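Local coordinates for wsv230 (Shrimp white spot syndrome virus, PDB 2GJ2), which is a nonstructural viral protein with a ferredoxin fold that binds cadmium ions and probably serves as a metal-binding protein, at residues Lys28-Val33 and Phe56-Gly61. Residues are numbered along the deposited sequence; the frame is centred on the assembly and turned at random.
Sequences KTFDTV and FVLNGG
Two phenylalanine rings carry the contact between the loop 28-33 and the strand-and-turn segment 56-61. Phe56 presents its edge to a face of Phe30 in an edge-to-face pair: the centroids are 4.9 Å apart and the planes meet at 57°, so the arrangement is tilted away from a perpendicular T. CE1 of Phe56 is the probing atom, 3.5 Å above the Phe30 plane and displaced toward the rim, and it comes closest to Phe30 CD2 at 3.6 Å. The first torsions set up this meeting. Phe56 has CG anti to its backbone N (chi1 178°), which carries the ring off the strand to the loop, whereas Phe30, with CG anti to its own carbonyl carbon (chi1 -71°), starts toward the strand and lays its ring face against Phe56 CE1.

Packing continues at the far end of the Phe30 ring, where Leu58 CD2 lies 3.8 Å from Phe30 CZ, the two side chains crossing at about a right angle. Thr32 approaches the edge of the Phe56 ring, near its plane, with Thr32 OG1 3.6 Å from Phe56 CD1; this hydroxyl occupies the crowded position between backbone N and carbonyl carbon. The loose side is at Val57, which is exposed and starts its side chain away from the loop, while Val57 O merely grazes Phe30 CE2 at 4.5 Å. The two segments bury 208 Å² between them, both sides summed.

A type I turn from Phe30 to Val33 leads the loop from helix 23-27 into strand 33-38, while another, from Leu58 to Gly61, connects strand 56-58 to helix 62-69. Phe56 also packs on Met27, Leu50 and Phe13, and Leu58 on Leu65, so the contact joins the small two-stranded sheet of 7-9 and 56-58 to the end of helix 23-27 and the four-stranded sheet of the ferredoxin fold.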
loop_
_atom_site.group_PDB
_atom_site.type_symbol
_atom_site.label_atom_id
_atom_site.label_comp_id
_atom_site.label_asym_id
_atom_site.label_seq_id
_atom_site.Cartn_x
_atom_site.Cartn_y
_atom_site.Cartn_z
ATOM N N LYS A 28 -5.200 -9.821 -7.212
ATOM C CA LYS A 28 -5.645 -8.631 -7.935
ATOM C C LYS A 28 -7.065 -8.710 -8.509
ATOM O O LYS A 28 -7.493 -7.812 -9.218
ATOM C CB LYS A 28 -4.647 -8.280 -9.039
ATOM C CG LYS A 28 -3.513 -7.407 -8.535
ATOM C CD LYS A 28 -2.160 -7.886 -9.035
ATOM C CE LYS A 28 -2.074 -7.852 -10.545
ATOM N NZ LYS A 28 -0.725 -8.294 -10.984
ATOM N N THR A 29 -7.804 -9.770 -8.205
ATOM C CA THR A 29 -9.164 -9.849 -8.713
ATOM C C THR A 29 -10.110 -9.442 -7.596
ATOM O O THR A 29 -11.316 -9.375 -7.785
ATOM C CB THR A 29 -9.539 -11.266 -9.225
ATOM O OG1 THR A 29 -9.687 -12.154 -8.117
ATOM C CG2 THR A 29 -8.456 -11.813 -10.153
ATOM N N PHE A 30 -9.569 -9.174 -6.416
ATOM C CA PHE A 30 -10.429 -8.746 -5.328
ATOM C C PHE A 30 -10.497 -7.225 -5.365
ATOM O O PHE A 30 -9.490 -6.548 -5.580
ATOM C CB PHE A 30 -9.900 -9.237 -3.978
ATOM C CG PHE A 30 -10.052 -10.727 -3.767
ATOM C CD1 PHE A 30 -9.074 -11.615 -4.208
ATOM C CD2 PHE A 30 -11.167 -11.237 -3.110
ATOM C CE1 PHE A 30 -9.207 -12.989 -3.990
ATOM C CE2 PHE A 30 -11.309 -12.602 -2.890
ATOM C CZ PHE A 30 -10.326 -13.479 -3.331
ATOM N N ASP A 31 -11.692 -6.688 -5.173
ATOM C CA ASP A 31 -11.882 -5.247 -5.217
ATOM C C ASP A 31 -11.419 -4.549 -3.931
ATOM O O ASP A 31 -11.494 -3.319 -3.832
ATOM C CB ASP A 31 -13.363 -4.923 -5.500
ATOM C CG ASP A 31 -13.786 -5.251 -6.939
ATOM O OD1 ASP A 31 -13.385 -6.313 -7.465
ATOM O OD2 ASP A 31 -14.536 -4.451 -7.541
ATOM N N THR A 32 -10.949 -5.322 -2.949
ATOM C CA THR A 32 -10.476 -4.731 -1.697
ATOM C C THR A 32 -8.948 -4.616 -1.628
ATOM O O THR A 32 -8.411 -4.005 -0.713
ATOM C CB THR A 32 -10.949 -5.546 -0.468
ATOM O OG1 THR A 32 -10.774 -6.940 -0.730
ATOM C CG2 THR A 32 -12.412 -5.253 -0.142
ATOM N N VAL A 33 -8.257 -5.199 -2.599
ATOM C CA VAL A 33 -6.800 -5.181 -2.626
ATOM C C VAL A 33 -6.268 -3.946 -3.337
ATOM O O VAL A 33 -6.596 -3.709 -4.489
ATOM C CB VAL A 33 -6.269 -6.461 -3.319
ATOM C CG1 VAL A 33 -4.742 -6.459 -3.370
ATOM C CG2 VAL A 33 -6.773 -7.709 -2.540
ATOM N N PHE A 56 -11.413 -7.490 3.767
ATOM C CA PHE A 56 -11.158 -8.604 2.861
ATOM C C PHE A 56 -11.940 -9.815 3.369
ATOM O O PHE A 56 -11.760 -10.226 4.520
ATOM C CB PHE A 56 -9.679 -8.945 2.826
ATOM C CG PHE A 56 -9.365 -10.116 1.961
ATOM C CD1 PHE A 56 -9.300 -9.971 0.577
ATOM C CD2 PHE A 56 -9.181 -11.387 2.527
ATOM C CE1 PHE A 56 -9.056 -11.075 -0.244
ATOM C CE2 PHE A 56 -8.936 -12.503 1.722
ATOM C CZ PHE A 56 -8.875 -12.351 0.330
ATOM N N VAL A 57 -12.797 -10.380 2.511
ATOM C CA VAL A 57 -13.645 -11.523 2.882
ATOM C C VAL A 57 -13.628 -12.713 1.928
ATOM O O VAL A 57 -13.897 -12.565 0.738
ATOM C CB VAL A 57 -15.134 -11.106 3.009
ATOM C CG1 VAL A 57 -15.337 -10.196 4.186
ATOM C CG2 VAL A 57 -15.573 -10.406 1.746
ATOM N N LEU A 58 -13.334 -13.890 2.482
ATOM C CA LEU A 58 -13.311 -15.162 1.747
ATOM C C LEU A 58 -14.401 -15.993 2.419
ATOM O O LEU A 58 -14.232 -16.459 3.554
ATOM C CB LEU A 58 -11.966 -15.879 1.917
ATOM C CG LEU A 58 -10.716 -15.356 1.208
ATOM C CD1 LEU A 58 -9.488 -16.015 1.812
ATOM C CD2 LEU A 58 -10.793 -15.640 -0.279
ATOM N N ASN A 59 -15.523 -16.165 1.731
ATOM C CA ASN A 59 -16.623 -16.922 2.302
ATOM C C ASN A 59 -16.223 -18.360 2.635
ATOM O O ASN A 59 -16.708 -18.936 3.609
ATOM C CB ASN A 59 -17.828 -16.904 1.354
ATOM C CG ASN A 59 -18.460 -15.519 1.235
ATOM O OD1 ASN A 59 -18.171 -14.763 0.301
ATOM N ND2 ASN A 59 -19.318 -15.176 2.194
ATOM N N GLY A 60 -15.315 -18.917 1.843
ATOM C CA GLY A 60 -14.876 -20.281 2.058
ATOM C C GLY A 60 -13.791 -20.494 3.096
ATOM O O GLY A 60 -13.502 -21.633 3.477
ATOM N N GLY A 61 -13.200 -19.409 3.575
ATOM C CA GLY A 61 -12.131 -19.531 4.550
ATOM C C GLY A 61 -10.830 -19.591 3.784
ATOM O O GLY A 61 -10.824 -19.402 2.578
#